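Local coordinates for protein mannitol dehydrogenase (Pseudomonas fluorescens, PDB 1LJ8) that binds NAD and, as a long-chain dehydrogenase, probably oxidises mannitol at C2 to fructose, at residues S223-V229 with W264-F270; G135-D139 with V198-A202. The contacts are given in a common frame with arbitrary orientation. Residues are numbered along the deposited sequence.

Contact 1 (S223-V229 with W264-F270); sequences SFPNAMV and WVLEDKF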
loop_
_atom_site.group_PDB
_atom_site.type_symbol
_atom_site.label_atom_id
_atom_site.label_comp_id
_atom_site.label_asym_id
_atom_site.label_seq_id
_atom_site.Cartn_x
_atom_site.Cartn_y
_atom_site.Cartn_z
ATOM N N SER A 223 -11.766 17.613 3.268
ATOM C CA SER A 223 -12.349 16.545 2.432
ATOM C C SER A 223 -11.362 15.335 2.437
ATOM O O SER A 223 -10.147 15.487 2.658
ATOM C CB SER A 223 -12.576 17.029 0.996
ATOM O OG SER A 223 -11.393 17.600 0.489
ATOM N N PHE A 224 -11.911 14.150 2.173
ATOM C CA PHE A 224 -11.190 12.881 2.267
ATOM C C PHE A 224 -11.630 12.012 1.096
ATOM O O PHE A 224 -12.383 11.065 1.274
ATOM C CB PHE A 224 -11.581 12.190 3.581
ATOM C CG PHE A 224 -11.295 13.028 4.813
ATOM C CD1 PHE A 224 -12.268 13.888 5.337
ATOM C CD2 PHE A 224 -10.064 12.912 5.469
ATOM C CE1 PHE A 224 -12.033 14.631 6.523
ATOM C CE2 PHE A 224 -9.793 13.654 6.682
ATOM C CZ PHE A 224 -10.802 14.516 7.199
ATOM N N PRO A 225 -11.154 12.343 -0.109
ATOM C CA PRO A 225 -11.550 11.558 -1.287
ATOM C C PRO A 225 -11.153 10.089 -1.239
ATOM O O PRO A 225 -10.070 9.736 -0.765
ATOM C CB PRO A 225 -10.884 12.314 -2.462
ATOM C CG PRO A 225 -9.616 12.904 -1.801
ATOM C CD PRO A 225 -10.183 13.394 -0.441
ATOM N N ASN A 226 -12.057 9.205 -1.671
ATOM C CA ASN A 226 -11.659 7.821 -1.771
ATOM C C ASN A 226 -10.996 7.691 -3.127
ATOM O O ASN A 226 -11.237 8.503 -4.015
ATOM C CB ASN A 226 -12.861 6.869 -1.758
ATOM C CG ASN A 226 -13.575 6.890 -0.424
ATOM O OD1 ASN A 226 -13.065 6.370 0.590
ATOM N ND2 ASN A 226 -14.761 7.496 -0.400
ATOM N N ALA A 227 -10.165 6.661 -3.269
ATOM C CA ALA A 227 -9.504 6.412 -4.550
ATOM C C ALA A 227 -9.191 4.954 -4.746
ATOM O O ALA A 227 -9.075 4.195 -3.796
ATOM C CB ALA A 227 -8.142 7.211 -4.637
HETATM N N MSE A 228 -9.046 4.586 -6.017
HETATM C CA MSE A 228 -8.536 3.291 -6.349
HETATM C C MSE A 228 -7.152 3.618 -6.934
HETATM O O MSE A 228 -7.068 4.353 -7.931
HETATM C CB MSE A 228 -9.339 2.641 -7.446
HETATM C CG MSE A 228 -8.932 1.219 -7.448
HETATM SE SE MSE A 228 -7.887 0.933 -8.935
HETATM C CE MSE A 228 -9.466 0.281 -9.512
ATOM N N VAL A 229 -6.080 3.119 -6.321
ATOM C CA VAL A 229 -4.729 3.415 -6.799
ATOM C C VAL A 229 -4.094 2.103 -7.189
ATOM O O VAL A 229 -4.163 1.123 -6.432
ATOM C CB VAL A 229 -3.920 4.149 -5.693
ATOM C CG1 VAL A 229 -4.667 5.501 -5.379
ATOM C CG2 VAL A 229 -3.776 3.272 -4.430
ATOM N N TRP A 264 -5.345 5.380 -11.812
ATOM C CA TRP A 264 -5.727 6.158 -10.619
ATOM C C TRP A 264 -7.159 6.632 -10.895
ATOM O O TRP A 264 -7.383 7.348 -11.862
ATOM C CB TRP A 264 -4.815 7.389 -10.511
ATOM C CG TRP A 264 -4.894 8.126 -9.198
ATOM C CD1 TRP A 264 -5.699 7.845 -8.133
ATOM C CD2 TRP A 264 -4.093 9.252 -8.822
ATOM N NE1 TRP A 264 -5.432 8.736 -7.093
ATOM C CE2 TRP A 264 -4.454 9.606 -7.501
ATOM C CE3 TRP A 264 -3.094 9.994 -9.477
ATOM C CZ2 TRP A 264 -3.849 10.675 -6.818
ATOM C CZ3 TRP A 264 -2.481 11.065 -8.802
ATOM C CH2 TRP A 264 -2.866 11.396 -7.474
ATOM N N VAL A 265 -8.103 6.198 -10.071
ATOM C CA VAL A 265 -9.462 6.693 -10.206
ATOM C C VAL A 265 -9.729 7.388 -8.851
ATOM O O VAL A 265 -9.553 6.775 -7.800
ATOM C CB VAL A 265 -10.463 5.574 -10.413
ATOM C CG1 VAL A 265 -11.856 6.256 -10.663
ATOM C CG2 VAL A 265 -10.044 4.696 -11.613
ATOM N N LEU A 266 -10.108 8.657 -8.910
ATOM C CA LEU A 266 -10.303 9.499 -7.719
ATOM C C LEU A 266 -11.694 10.096 -7.649
ATOM O O LEU A 266 -12.311 10.381 -8.675
ATOM C CB LEU A 266 -9.366 10.744 -7.783
ATOM C CG LEU A 266 -8.100 11.031 -7.005
ATOM C CD1 LEU A 266 -7.409 12.305 -7.519
ATOM C CD2 LEU A 266 -8.426 11.128 -5.532
ATOM N N GLU A 267 -12.142 10.351 -6.427
ATOM C CA GLU A 267 -13.373 11.097 -6.238
ATOM C C GLU A 267 -12.912 12.572 -6.224
ATOM O O GLU A 267 -11.921 12.915 -5.564
ATOM C CB GLU A 267 -14.035 10.721 -4.919
ATOM C CG GLU A 267 -14.623 9.316 -5.002
ATOM C CD GLU A 267 -15.164 8.826 -3.695
ATOM O OE1 GLU A 267 -14.929 9.482 -2.613
ATOM O OE2 GLU A 267 -15.813 7.767 -3.767
ATOM N N ASP A 268 -13.590 13.441 -6.960
ATOM C CA ASP A 268 -13.171 14.839 -7.032
ATOM C C ASP A 268 -13.672 15.654 -5.851
ATOM O O ASP A 268 -14.582 16.497 -5.990
ATOM C CB ASP A 268 -13.665 15.444 -8.347
ATOM C CG ASP A 268 -12.856 16.659 -8.788
ATOM O OD1 ASP A 268 -11.996 17.163 -8.030
ATOM O OD2 ASP A 268 -13.108 17.134 -9.914
ATOM N N LYS A 269 -13.044 15.425 -4.699
ATOM C CA LYS A 269 -13.432 16.070 -3.442
ATOM C C LYS A 269 -12.213 16.741 -2.836
ATOM O O LYS A 269 -11.571 16.173 -1.942
ATOM C CB LYS A 269 -13.957 15.001 -2.476
ATOM C CG LYS A 269 -15.217 14.291 -2.918
ATOM C CD LYS A 269 -15.612 13.165 -1.936
ATOM C CE LYS A 269 -16.813 12.397 -2.457
ATOM N NZ LYS A 269 -17.093 11.230 -1.532
ATOM N N PHE A 270 -11.896 17.946 -3.317
ATOM C CA PHE A 270 -10.707 18.682 -2.858
ATOM C C PHE A 270 -11.180 20.055 -2.419
ATOM O O PHE A 270 -11.724 20.812 -3.225
ATOM C CB PHE A 270 -9.695 18.792 -4.007
ATOM C CG PHE A 270 -9.059 17.488 -4.367
ATOM C CD1 PHE A 270 -9.775 16.514 -5.082
ATOM C CD2 PHE A 270 -7.792 17.164 -3.884
ATOM C CE1 PHE A 270 -9.245 15.236 -5.290
ATOM C CE2 PHE A 270 -7.257 15.917 -4.080
ATOM C CZ PHE A 270 -7.977 14.920 -4.783
HETATM O O HOH W 1 -15.272 10.761 1.166
#
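The axes of strands 227-229 and 264-266 approach to 4.8 Å and run antiparallel at 174°, as neighbours in a small mixed sheet of the Rossmann domain. This sheet is distinct from the large one, although Ser223 still bonds through its backbone to Val186 on the edge strand 185-188 of the latter. Met228, a selenomethionine, and Val265 form the hydrogen-bonded pair: Met228 N donates to Val265 O at 2.9 Å and Val265 N to Met228 O at 3.0 Å. Ala227 and Val229 make non-hydrogen-bonded pairs with Leu266 and Trp264. The amide of Ala227 turns instead to Asn195, and the third strand, 283-284, takes up the far edge of 264-266.

Beyond the strands the pairing continues through Glu267 N, which donates to Asn226 O at 3.2 Å. The carboxylate of Glu267 serves several donors. Its OE1 accepts Asn226 N and Asn226 ND2, both at 3.0 Å, and forms a salt bridge with Lys269 NZ, also at 3.0 Å, while OE2 accepts the amide of Val288. A water donates to Phe224 O at 2.9 Å and accepts a weak bond from Lys269 NZ at 3.3 Å. Asn226 OD1 receives the backbone NH of Ala197 near the start of helix 195-210.

On the face carrying Ala227 and Val229, the methyl of Ala227 lies at the edge of the Trp264 indole, and the side chain of Val229 also borders the bound NAD. Pro225 CG packs 4.0 Å from Phe270 CZ. Ser223 OG, hydrogen-bonded also to Thr185 OG1, donates to Lys269 O at 2.8 Å.

Contact 2 (G135-D139 with V198-A202); sequences GYCID and VTRKA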
loop_
_atom_site.group_PDB
_atom_site.type_symbol
_atom_site.label_atom_id
_atom_site.label_comp_id
_atom_site.label_asym_id
_atom_site.label_seq_id
_atom_site.Cartn_x
_atom_site.Cartn_y
_atom_site.Cartn_z
ATOM N N GLY A 135 -1.620 1.733 9.012
ATOM C CA GLY A 135 -1.324 3.046 9.611
ATOM C C GLY A 135 -2.507 3.883 10.091
ATOM O O GLY A 135 -2.318 4.912 10.737
ATOM N N TYR A 136 -3.737 3.438 9.837
ATOM C CA TYR A 136 -4.903 4.254 10.179
ATOM C C TYR A 136 -5.531 4.000 11.548
ATOM O O TYR A 136 -6.434 4.734 11.975
ATOM C CB TYR A 136 -5.959 4.123 9.075
ATOM C CG TYR A 136 -5.446 4.617 7.721
ATOM C CD1 TYR A 136 -4.548 3.855 6.960
ATOM C CD2 TYR A 136 -5.801 5.885 7.266
ATOM C CE1 TYR A 136 -4.019 4.360 5.765
ATOM C CE2 TYR A 136 -5.271 6.433 6.060
ATOM C CZ TYR A 136 -4.381 5.653 5.324
ATOM O OH TYR A 136 -3.859 6.176 4.162
ATOM N N CYS A 137 -5.067 2.943 12.193
ATOM C CA CYS A 137 -5.488 2.623 13.538
ATOM C C CYS A 137 -6.977 2.439 13.759
ATOM O O CYS A 137 -7.500 2.910 14.784
ATOM C CB CYS A 137 -4.971 3.710 14.495
ATOM S SG CYS A 137 -3.151 3.924 14.375
ATOM N N ILE A 138 -7.678 1.826 12.804
ATOM C CA ILE A 138 -9.105 1.534 13.026
ATOM C C ILE A 138 -9.162 0.014 13.146
ATOM O O ILE A 138 -8.585 -0.698 12.306
ATOM C CB ILE A 138 -10.020 1.931 11.829
ATOM C CG1 ILE A 138 -10.070 3.452 11.684
ATOM C CG2 ILE A 138 -11.462 1.307 12.038
ATOM C CD1 ILE A 138 -10.815 4.128 12.764
ATOM N N ASP A 139 -9.828 -0.490 14.183
ATOM C CA ASP A 139 -9.986 -1.944 14.394
ATOM C C ASP A 139 -11.161 -2.363 13.482
ATOM O O ASP A 139 -12.307 -1.961 13.725
ATOM C CB ASP A 139 -10.328 -2.195 15.870
ATOM C CG ASP A 139 -10.518 -3.679 16.222
ATOM O OD1 ASP A 139 -10.802 -4.524 15.339
ATOM O OD2 ASP A 139 -10.396 -3.988 17.433
ATOM N N VAL A 198 -12.048 5.837 5.619
ATOM C CA VAL A 198 -11.270 5.361 6.775
ATOM C C VAL A 198 -10.410 6.522 7.316
ATOM O O VAL A 198 -10.353 6.736 8.554
ATOM C CB VAL A 198 -10.370 4.145 6.399
ATOM C CG1 VAL A 198 -9.431 3.752 7.599
ATOM C CG2 VAL A 198 -11.263 2.902 6.120
ATOM N N THR A 199 -9.771 7.265 6.410
ATOM C CA THR A 199 -8.928 8.420 6.826
ATOM C C THR A 199 -9.799 9.420 7.592
ATOM O O THR A 199 -9.419 9.919 8.659
ATOM C CB THR A 199 -8.320 9.135 5.615
ATOM O OG1 THR A 199 -7.534 8.187 4.867
ATOM C CG2 THR A 199 -7.397 10.325 6.075
ATOM N N ARG A 200 -10.974 9.707 7.039
ATOM C CA ARG A 200 -11.920 10.605 7.703
ATOM C C ARG A 200 -12.318 10.087 9.082
ATOM O O ARG A 200 -12.251 10.840 10.066
ATOM C CB ARG A 200 -13.186 10.765 6.856
ATOM C CG ARG A 200 -14.229 11.709 7.483
ATOM C CD ARG A 200 -15.351 11.896 6.464
ATOM N NE ARG A 200 -16.489 12.638 6.986
ATOM C CZ ARG A 200 -17.451 12.100 7.735
ATOM N NH1 ARG A 200 -17.432 10.805 8.060
ATOM N NH2 ARG A 200 -18.431 12.876 8.180
ATOM N N LYS A 201 -12.706 8.807 9.177
ATOM C CA LYS A 201 -13.135 8.253 10.458
ATOM C C LYS A 201 -12.050 8.313 11.521
ATOM O O LYS A 201 -12.307 8.671 12.691
ATOM C CB LYS A 201 -13.584 6.798 10.297
ATOM C CG LYS A 201 -14.258 6.242 11.539
ATOM C CD LYS A 201 -14.563 4.764 11.279
ATOM C CE LYS A 201 -15.564 4.203 12.282
ATOM N NZ LYS A 201 -15.629 2.728 12.103
ATOM N N ALA A 202 -10.831 7.972 11.107
ATOM C CA ALA A 202 -9.712 7.984 12.012
ATOM C C ALA A 202 -9.350 9.391 12.475
ATOM O O ALA A 202 -9.179 9.613 13.695
ATOM C CB ALA A 202 -8.510 7.320 11.335
#
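Apolar contacts dominate where residues 135-139 cross helix 195-210. Val198 CG1 touches two side chains of the other segment, 3.8 Å from Tyr136 CB and 4.1 Å from Ile138 CG1. One helical turn on, Ala202 presents its methyl to the same segment: CB lies 4.2 Å from Ile138 CG1, and Ile138 CD1 reaches to 4.1 Å from Ala202 CA. Ile138 CD1 also lies 4.1 Å from Lys201 CD, so the aliphatic part of the extended lysine flanks the isoleucine before its amine continues to the carbonyl of Gly143. The spacing of Val198 and Ala202, joined by the helical bond from Ala202 N to Val198 O (2.9 Å), puts both on the side of the helix that faces the loop.

In the Rossmann domain this loop follows strand 126-129 and leads into the short, weakly bonded hairpin of strands 138-139 and 144-145, while the helix follows the adjacent parallel strand 185-188.

Polar groups meet across the segments by van der Waals contact, Tyr136 O approaching Ala202 CB to 3.4 Å and Thr199 OG1 approaching Tyr136 CE2 to 3.1 Å. The hydroxyls of Thr199 and Tyr136 have their hydrogen-bond partners outside the two segments. Thr199 OG1 bonds to the carbonyl of Asn195 within the helix. Tyr136 OH is hydrogen-bonded to Ser188 OG and to OD2 of Asp190, an NAD-binding residue.

Overall arrangement
From the N terminus, the chain first passes through residues 135-139, just after strand 126-129, and contact 2 closes when helix 195-210 returns to them, a loop of 58 intervening residues that includes strand 185-188. Contact 1 opens later at 223-229 and closes at 264-270 after 34 intervening residues. The two loops therefore lie in series, neither nested nor crossed. Their centres are 16 Å apart, yet helix 195-210 joins them: Phe224 of contact 1 packs on Arg200 and Thr199 of contact 2, with Phe224 CG 3.6 Å from Arg200 CB. The helix thus touches both the loop leading into the 138-145 hairpin and the loop that precedes strand 227-230.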